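Local coordinates for glutamate receptor kainate-like protein (Pleurobrachia bachei, PDB 4ZDM) that binds glycine in the ligand-binding domain of a ctenophore ionotropic glutamate receptor, a glycine-activated ion channel subunit, at residues V143-R147 with N148-L152; S96-A99 with V100-A103; L247-K250 with Y251-K255. All coordinates share one frame; numbering follows the deposited sequence.

Interaction 1 of 3, residues V143-R147 with N148-L152; sequences VVDSR and NPELL. With NA (sodium ion), chain E; GLY (glycine), chain B.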
loop_
_atom_site.group_PDB
_atom_site.type_symbol
_atom_site.label_atom_id
_atom_site.label_comp_id
_atom_site.label_asym_id
_atom_site.label_seq_id
_atom_site.Cartn_x
_atom_site.Cartn_y
_atom_site.Cartn_z
ATOM N N VAL A 143 -15.870 -17.706 23.513
ATOM C CA VAL A 143 -14.993 -16.590 23.143
ATOM C C VAL A 143 -14.815 -16.620 21.635
ATOM O O VAL A 143 -14.950 -17.698 21.005
ATOM C CB VAL A 143 -13.618 -16.651 23.868
ATOM C CG1 VAL A 143 -13.795 -16.517 25.321
ATOM C CG2 VAL A 143 -12.853 -17.893 23.512
ATOM N N VAL A 144 -14.483 -15.481 21.041
ATOM C CA VAL A 144 -14.163 -15.390 19.615
ATOM C C VAL A 144 -12.755 -15.863 19.325
ATOM O O VAL A 144 -11.809 -15.449 19.980
ATOM C CB VAL A 144 -14.316 -13.982 19.084
ATOM C CG1 VAL A 144 -14.162 -13.906 17.595
ATOM C CG2 VAL A 144 -15.649 -13.395 19.470
ATOM N N ASP A 145 -12.602 -16.700 18.311
ATOM C CA ASP A 145 -11.268 -17.089 17.885
ATOM C C ASP A 145 -10.494 -15.893 17.368
ATOM O O ASP A 145 -11.033 -15.050 16.653
ATOM C CB ASP A 145 -11.331 -18.137 16.769
ATOM C CG ASP A 145 -9.959 -18.505 16.235
ATOM O OD1 ASP A 145 -9.269 -19.301 16.900
ATOM O OD2 ASP A 145 -9.557 -17.957 15.199
ATOM N N SER A 146 -9.209 -15.849 17.720
ATOM C CA SER A 146 -8.260 -14.846 17.198
ATOM C C SER A 146 -8.677 -13.430 17.555
ATOM O O SER A 146 -8.380 -12.482 16.832
ATOM C CB SER A 146 -8.072 -14.990 15.689
ATOM O OG SER A 146 -7.448 -16.247 15.381
ATOM N N ARG A 147 -9.270 -13.260 18.724
ATOM C CA ARG A 147 -9.625 -11.963 19.263
ATOM C C ARG A 147 -9.011 -11.874 20.667
ATOM O O ARG A 147 -8.640 -12.876 21.245
ATOM C CB ARG A 147 -11.158 -11.809 19.281
ATOM C CG ARG A 147 -11.669 -10.462 19.610
ATOM C CD ARG A 147 -13.183 -10.498 19.735
ATOM N NE ARG A 147 -13.814 -9.329 20.318
ATOM C CZ ARG A 147 -14.189 -8.270 19.643
ATOM N NH1 ARG A 147 -13.877 -8.132 18.355
ATOM N NH2 ARG A 147 -14.826 -7.302 20.294
ATOM N N ASN A 148 -8.839 -10.662 21.193
ATOM C CA ASN A 148 -8.103 -10.472 22.443
ATOM C C ASN A 148 -8.588 -11.237 23.679
ATOM O O ASN A 148 -7.750 -11.744 24.420
ATOM C CB ASN A 148 -8.083 -8.977 22.725
ATOM C CG ASN A 148 -7.557 -8.631 24.114
ATOM O OD1 ASN A 148 -6.376 -8.784 24.420
ATOM N ND2 ASN A 148 -8.460 -8.119 24.962
ATOM N N PRO A 149 -9.903 -11.369 23.934
ATOM C CA PRO A 149 -10.252 -12.134 25.140
ATOM C C PRO A 149 -9.675 -13.550 25.176
ATOM O O PRO A 149 -9.130 -13.897 26.215
ATOM C CB PRO A 149 -11.797 -12.135 25.128
ATOM C CG PRO A 149 -12.111 -10.839 24.376
ATOM C CD PRO A 149 -11.103 -10.804 23.291
ATOM N N GLU A 150 -9.753 -14.315 24.078
ATOM C CA GLU A 150 -9.200 -15.663 24.029
ATOM C C GLU A 150 -7.701 -15.565 24.298
ATOM O O GLU A 150 -7.187 -16.345 25.095
ATOM C CB GLU A 150 -9.457 -16.309 22.679
ATOM C CG GLU A 150 -8.886 -17.722 22.546
ATOM C CD GLU A 150 -8.840 -18.219 21.103
ATOM O OE1 GLU A 150 -8.361 -17.496 20.191
ATOM O OE2 GLU A 150 -9.290 -19.365 20.895
ATOM N N LEU A 151 -7.030 -14.620 23.633
ATOM C CA LEU A 151 -5.570 -14.492 23.694
ATOM C C LEU A 151 -5.194 -14.185 25.138
ATOM O O LEU A 151 -4.233 -14.743 25.655
ATOM C CB LEU A 151 -5.034 -13.392 22.759
ATOM C CG LEU A 151 -4.822 -13.493 21.244
ATOM C CD1 LEU A 151 -3.935 -12.274 20.746
ATOM C CD2 LEU A 151 -4.177 -14.794 20.856
ATOM N N LEU A 152 -5.899 -13.245 25.787
ATOM C CA LEU A 152 -5.660 -12.940 27.202
ATOM C C LEU A 152 -5.850 -14.066 28.146
ATOM O O LEU A 152 -5.056 -14.280 29.063
ATOM C CB LEU A 152 -6.599 -11.832 27.706
ATOM C CG LEU A 152 -6.223 -10.435 27.331
ATOM C CD1 LEU A 152 -7.261 -9.481 27.935
ATOM C CD2 LEU A 152 -4.778 -10.057 27.757
HETATM NA NA NA E . -9.655 -20.555 18.918
HETATM N N GLY B . -10.892 -5.362 20.148
HETATM C CA GLY B . -10.704 -6.795 19.803
HETATM C C GLY B . -9.288 -7.201 19.588
HETATM O O GLY B . -8.978 -8.390 19.419
HETATM O OXT GLY B . -8.368 -6.327 19.563
HETATM O O HOH W 1 -11.820 -13.773 22.140
HETATM O O HOH W 2 -7.064 -18.492 18.305
HETATM O O HOH W 3 -8.339 -22.639 19.888
#
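Asp-145 and Glu-150 share a sodium ion across a type II beta turn, Val-144 to Arg-147, that carries the chain from strand 140-144 into helix 148-155 at the ligand cleft. Their carboxylates stand almost perpendicular, planes 81° apart: Asp-145 OD1 binds the ion at 2.4 Å, Glu-150 OE2 at 2.3 Å, and a water adds a further ligand. Glu-150 reaches the turn with CG anti to its backbone nitrogen (chi1 179°) and the chain extended beyond, while its CB lies against Val-143 CG2, the two side chains crossing at about a right angle. The second oxygen, Glu-150 OE1, accepts from Ser-146 N at 3.1 Å, the donor standing above the carboxylate plane. This holds for the conformer described, a second one being modelled; with one oxygen on the metal and one on the turn, its rotation would be limited.

On the ligand side, Arg-147 occupies the N-cap position and extends from CG to NE past Pro-149, the two side chains set obliquely, with Arg-147 CG 3.7 Å from Pro-149 CD. The alpha carbon of the bound glycine lies over the centre of one guanidinium face. Salt bridges to Glu-17 and Asp-190 and a cation-pi contact with Phe-66 fix the group there. Asn-148 turns its side-chain amide to Glu-191 and Asn-98, leaving its backbone to meet the ligand. At the first turn of the helix, Asn-148 N donates to O of the bound glycine at 2.9 Å, with an N-H...O angle of 148°.

Interaction 2 of 3, residues S96-A99 with V100-A103; sequences SNNA and VRKA. With GLY (glycine), chain B.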
loop_
_atom_site.group_PDB
_atom_site.type_symbol
_atom_site.label_atom_id
_atom_site.label_comp_id
_atom_site.label_asym_id
_atom_site.label_seq_id
_atom_site.Cartn_x
_atom_site.Cartn_y
_atom_site.Cartn_z
ATOM N N SER A 96 -6.923 -4.244 21.005
ATOM C CA SER A 96 -6.542 -4.455 22.373
ATOM C C SER A 96 -5.058 -4.736 22.503
ATOM O O SER A 96 -4.482 -5.613 21.836
ATOM C CB SER A 96 -7.340 -5.617 22.945
ATOM O OG SER A 96 -8.703 -5.339 22.685
ATOM N N ASN A 97 -4.430 -4.008 23.442
ATOM C CA ASN A 97 -3.018 -4.128 23.728
ATOM C C ASN A 97 -2.838 -5.241 24.728
ATOM O O ASN A 97 -3.278 -5.151 25.871
ATOM C CB ASN A 97 -2.522 -2.779 24.257
ATOM C CG ASN A 97 -1.070 -2.745 24.557
ATOM O OD1 ASN A 97 -0.432 -3.784 24.754
ATOM N ND2 ASN A 97 -0.514 -1.517 24.559
ATOM N N ASN A 98 -2.243 -6.329 24.273
ATOM C CA ASN A 98 -1.886 -7.436 25.160
ATOM C C ASN A 98 -0.442 -7.793 24.901
ATOM O O ASN A 98 0.184 -7.392 23.890
ATOM C CB ASN A 98 -2.832 -8.642 25.025
ATOM C CG ASN A 98 -2.790 -9.302 23.677
ATOM O OD1 ASN A 98 -1.732 -9.596 23.147
ATOM N ND2 ASN A 98 -3.954 -9.593 23.144
ATOM N N ALA A 99 0.148 -8.544 25.837
ATOM C CA ALA A 99 1.572 -8.788 25.790
ATOM C C ALA A 99 1.974 -9.651 24.620
ATOM O O ALA A 99 3.060 -9.448 24.055
ATOM C CB ALA A 99 2.032 -9.450 27.112
ATOM N N VAL A 100 1.136 -10.565 24.204
ATOM C CA VAL A 100 1.529 -11.391 23.067
ATOM C C VAL A 100 1.617 -10.557 21.768
ATOM O O VAL A 100 2.560 -10.720 20.973
ATOM C CB VAL A 100 0.599 -12.547 22.902
ATOM C CG1 VAL A 100 1.076 -13.372 21.740
ATOM C CG2 VAL A 100 0.621 -13.439 24.143
ATOM N N ARG A 101 0.643 -9.668 21.530
ATOM C CA ARG A 101 0.744 -8.764 20.412
ATOM C C ARG A 101 1.873 -7.774 20.513
ATOM O O ARG A 101 2.553 -7.520 19.507
ATOM C CB ARG A 101 -0.580 -8.011 20.274
ATOM C CG ARG A 101 -1.763 -8.901 19.899
ATOM C CD ARG A 101 -3.082 -8.147 19.968
ATOM N NE ARG A 101 -4.163 -8.990 19.437
ATOM C CZ ARG A 101 -5.412 -8.574 19.352
ATOM N NH1 ARG A 101 -5.783 -7.404 19.885
ATOM N NH2 ARG A 101 -6.332 -9.315 18.762
ATOM N N LYS A 102 2.080 -7.192 21.686
ATOM C CA LYS A 102 3.085 -6.153 21.880
ATOM C C LYS A 102 4.504 -6.699 21.639
ATOM O O LYS A 102 5.431 -5.908 21.345
ATOM C CB LYS A 102 2.936 -5.532 23.276
ATOM C CG LYS A 102 3.804 -4.304 23.525
ATOM C CD LYS A 102 3.647 -3.862 24.977
ATOM C CE LYS A 102 4.941 -3.259 25.556
ATOM N NZ LYS A 102 4.959 -3.281 27.082
ATOM N N ALA A 103 4.684 -8.025 21.725
ATOM C CA ALA A 103 5.994 -8.588 21.395
ATOM C C ALA A 103 6.363 -8.337 19.946
ATOM O O ALA A 103 7.530 -8.258 19.596
ATOM C CB ALA A 103 5.990 -10.075 21.663
HETATM N N GLY B . -10.892 -5.362 20.148
HETATM C CA GLY B . -10.704 -6.795 19.803
HETATM C C GLY B . -9.288 -7.201 19.588
HETATM O O GLY B . -8.978 -8.390 19.419
HETATM O OXT GLY B . -8.368 -6.327 19.563
#
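Arg-101 reaches back from helix 99-102 to Ser-96 at the end of strand 94-96, and several hydrogen bonds converge on the carboxylate of the bound glycine. Arg-101 NH1 donates to ligand OXT at 2.8 Å and NH2 to ligand O at 2.9 Å, a two-pronged grip on the anion. Ser-96 N meets the same OXT at 2.9 Å, nearly straight at 178°. Arg-101 NH1 also donates to Ser-96 O at 3.0 Å, in the carbonyl plane and on a lone pair, so the end of the strand helps hold the guanidinium in place. Ser-96 OG, whose stronger partner is Glu-191, takes only a weak bond from the ligand amine.

Bonds at the helix start form a second group. Asn-98 is the N-cap; with chi1 at 64°, CG lies between its backbone nitrogen and carbonyl carbon, bringing OD1 to Arg-101 N at 2.9 Å in a capping bond. Asn-98 O accepts from Lys-102 N, beginning the helical pattern.

Van der Waals contact fills in the rest. The Asn-98 amide lies obliquely against the extended Arg-101 chain, Asn-98 OD1 3.3 Å from Arg-101 CG and Asn-98 ND2 3.6 Å from Arg-101 CD, with amide and guanidinium planes 37° apart. Together, a capped short helix and an arginine clasping the ligand carboxylate form the alpha-carboxylate site characteristic of ionotropic glutamate receptor ligand-binding domains.

Interaction 3 of 3, residues L247-K250 with Y251-K255; sequences LYAK and YENQK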
loop_
_atom_site.group_PDB
_atom_site.type_symbol
_atom_site.label_atom_id
_atom_site.label_comp_id
_atom_site.label_asym_id
_atom_site.label_seq_id
_atom_site.Cartn_x
_atom_site.Cartn_y
_atom_site.Cartn_z
ATOM N N LEU A 247 -17.321 11.385 21.232
ATOM C CA LEU A 247 -17.679 10.561 20.062
ATOM C C LEU A 247 -18.349 9.298 20.485
ATOM O O LEU A 247 -19.336 8.885 19.882
ATOM C CB LEU A 247 -16.429 10.241 19.219
ATOM C CG LEU A 247 -15.840 11.343 18.392
ATOM C CD1 LEU A 247 -14.485 10.979 17.855
ATOM C CD2 LEU A 247 -16.810 11.651 17.221
ATOM N N TYR A 248 -17.790 8.634 21.486
ATOM C CA TYR A 248 -18.368 7.383 21.942
ATOM C C TYR A 248 -19.796 7.606 22.414
ATOM O O TYR A 248 -20.726 6.875 22.040
ATOM C CB TYR A 248 -17.523 6.767 23.045
ATOM C CG TYR A 248 -17.870 5.329 23.322
ATOM C CD1 TYR A 248 -18.938 5.025 24.154
ATOM C CD2 TYR A 248 -17.165 4.297 22.743
ATOM C CE1 TYR A 248 -19.288 3.721 24.383
ATOM C CE2 TYR A 248 -17.487 2.994 22.999
ATOM C CZ TYR A 248 -18.535 2.714 23.799
ATOM O OH TYR A 248 -18.895 1.407 24.052
ATOM N N ALA A 249 -19.981 8.623 23.226
ATOM C CA ALA A 249 -21.333 8.941 23.703
ATOM C C ALA A 249 -22.285 9.276 22.578
ATOM O O ALA A 249 -23.495 8.890 22.610
ATOM C CB ALA A 249 -21.263 10.086 24.718
ATOM N N LYS A 250 -21.818 9.979 21.546
ATOM C CA LYS A 250 -22.677 10.283 20.424
ATOM C C LYS A 250 -23.200 9.008 19.759
ATOM O O LYS A 250 -24.409 8.898 19.427
ATOM C CB LYS A 250 -21.942 11.149 19.410
ATOM C CG LYS A 250 -22.763 11.468 18.189
ATOM C CD LYS A 250 -22.039 12.357 17.206
ATOM C CE LYS A 250 -21.007 11.563 16.468
ATOM N NZ LYS A 250 -20.426 12.441 15.426
ATOM N N TYR A 251 -22.316 8.038 19.514
ATOM C CA TYR A 251 -22.763 6.818 18.879
ATOM C C TYR A 251 -23.618 5.963 19.792
ATOM O O TYR A 251 -24.591 5.346 19.324
ATOM C CB TYR A 251 -21.534 6.019 18.363
ATOM C CG TYR A 251 -21.033 6.555 17.041
ATOM C CD1 TYR A 251 -21.581 6.127 15.854
ATOM C CD2 TYR A 251 -20.070 7.532 16.979
ATOM C CE1 TYR A 251 -21.170 6.640 14.665
ATOM C CE2 TYR A 251 -19.662 8.092 15.785
ATOM C CZ TYR A 251 -20.204 7.635 14.624
ATOM O OH TYR A 251 -19.826 8.126 13.416
ATOM N N GLU A 252 -23.311 5.952 21.089
ATOM C CA GLU A 252 -24.123 5.249 22.079
ATOM C C GLU A 252 -25.549 5.801 22.087
ATOM O O GLU A 252 -26.519 5.064 22.142
ATOM C CB GLU A 252 -23.480 5.425 23.445
ATOM C CG GLU A 252 -23.531 4.294 24.394
ATOM C CD GLU A 252 -22.730 4.645 25.650
ATOM O OE1 GLU A 252 -22.229 5.795 25.726
ATOM O OE2 GLU A 252 -22.599 3.796 26.551
ATOM N N ASN A 253 -25.659 7.110 21.990
ATOM C CA ASN A 253 -26.982 7.750 21.980
ATOM C C ASN A 253 -27.727 7.612 20.645
ATOM O O ASN A 253 -28.965 7.678 20.619
ATOM C CB ASN A 253 -26.824 9.219 22.353
ATOM C CG ASN A 253 -26.430 9.402 23.809
ATOM O OD1 ASN A 253 -26.882 8.654 24.678
ATOM N ND2 ASN A 253 -25.574 10.386 24.085
ATOM N N GLN A 254 -27.017 7.436 19.541
ATOM C CA GLN A 254 -27.641 7.212 18.235
ATOM C C GLN A 254 -28.313 5.843 18.182
ATOM O O GLN A 254 -29.170 5.607 17.337
ATOM C CB GLN A 254 -26.633 7.310 17.082
ATOM C CG GLN A 254 -26.178 8.712 16.756
ATOM C CD GLN A 254 -25.264 8.783 15.549
ATOM O OE1 GLN A 254 -24.915 7.759 14.949
ATOM N NE2 GLN A 254 -24.872 10.011 15.180
ATOM N N LYS A 255 -27.935 4.930 19.065
ATOM C CA LYS A 255 -28.510 3.587 19.027
ATOM C C LYS A 255 -29.823 3.581 19.817
ATOM O O LYS A 255 -29.800 3.777 21.034
ATOM C CB LYS A 255 -27.520 2.541 19.582
ATOM C CG LYS A 255 -28.112 1.169 19.613
ATOM C CD LYS A 255 -27.093 0.098 19.875
ATOM C CE LYS A 255 -27.814 -1.216 20.142
ATOM N NZ LYS A 255 -26.901 -2.370 20.081
HETATM O O HOH W 4 -20.946 1.223 25.981
HETATM O O HOH W 5 -23.027 11.248 13.711
#
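Tyr-251 sets the edge of its ring against Leu-247 O and packs beside Lys-250 on the buried side of helix 243-254, whereas Tyr-248, Glu-252, Asn-253 and Gln-254 make looser contacts around the rest of its last turns. On the tight side, Leu-247 O lies in the plane of the Tyr-251 ring, 3.3 Å from CD2, while also accepting from Tyr-251 N at 3.1 Å. The Lys-250 chain runs beside the ring in the same direction. A bend at chi3 (75°) brings its CE to 3.8 Å from Tyr-251 CE2, and the polar ends of both side chains then meet Glu-43: Lys-250 NZ in a salt bridge, Tyr-251 OH in a hydrogen bond.

Across the looser part, water bridges the side-chain ends. The Glu-252 carboxylate stands at the edge of the Tyr-248 ring, planes 80° apart, with Glu-252 OE1 3.7 Å from Tyr-248 CD1. A water joins the two ends, 2.8 Å from Tyr-248 OH and donating to Glu-252 OE2. A second bridge links Lys-250 and Gln-254, which lie side by side: its water accepts from Gln-254 NE2 at 2.7 Å and weakly from Lys-250 NZ. Exposed Asn-253 folds its side chain back over Ala-249 O, which accepts from its backbone N; ND2 lies near the same oxygen but at a poor angle for a hydrogen bond.

Leu-247 and Tyr-251 rest on helix 40-52 through Val-40, and Tyr-248 touches Pro-19 and Pro-193 in loops, while Glu-252 O receives Lys-200 NZ, so this C-terminal helix lies against helix 40-52 and the loop that follows helix 194-198.

How the interactions relate
From the N terminus, interaction 2 comes first, turning the chain from strand 94-96 into helix 99-102; interaction 1 follows, joining strand 140-144 to helix 148-155, and interaction 3 lies in helix 243-254 near the end of the modelled chain. Each is a local contact within one continuous stretch, and the three occur in series, neither nesting nor crossing. Interactions 1 and 2 nevertheless meet in space around the same bound glycine, joining two walls of its cleft, where Leu-151 packs on Arg-101. Interaction 3 lies across the chain's centre, its centre about 26 Å from that of interaction 1, and belongs to the C-terminal helix that lies against helix 40-52.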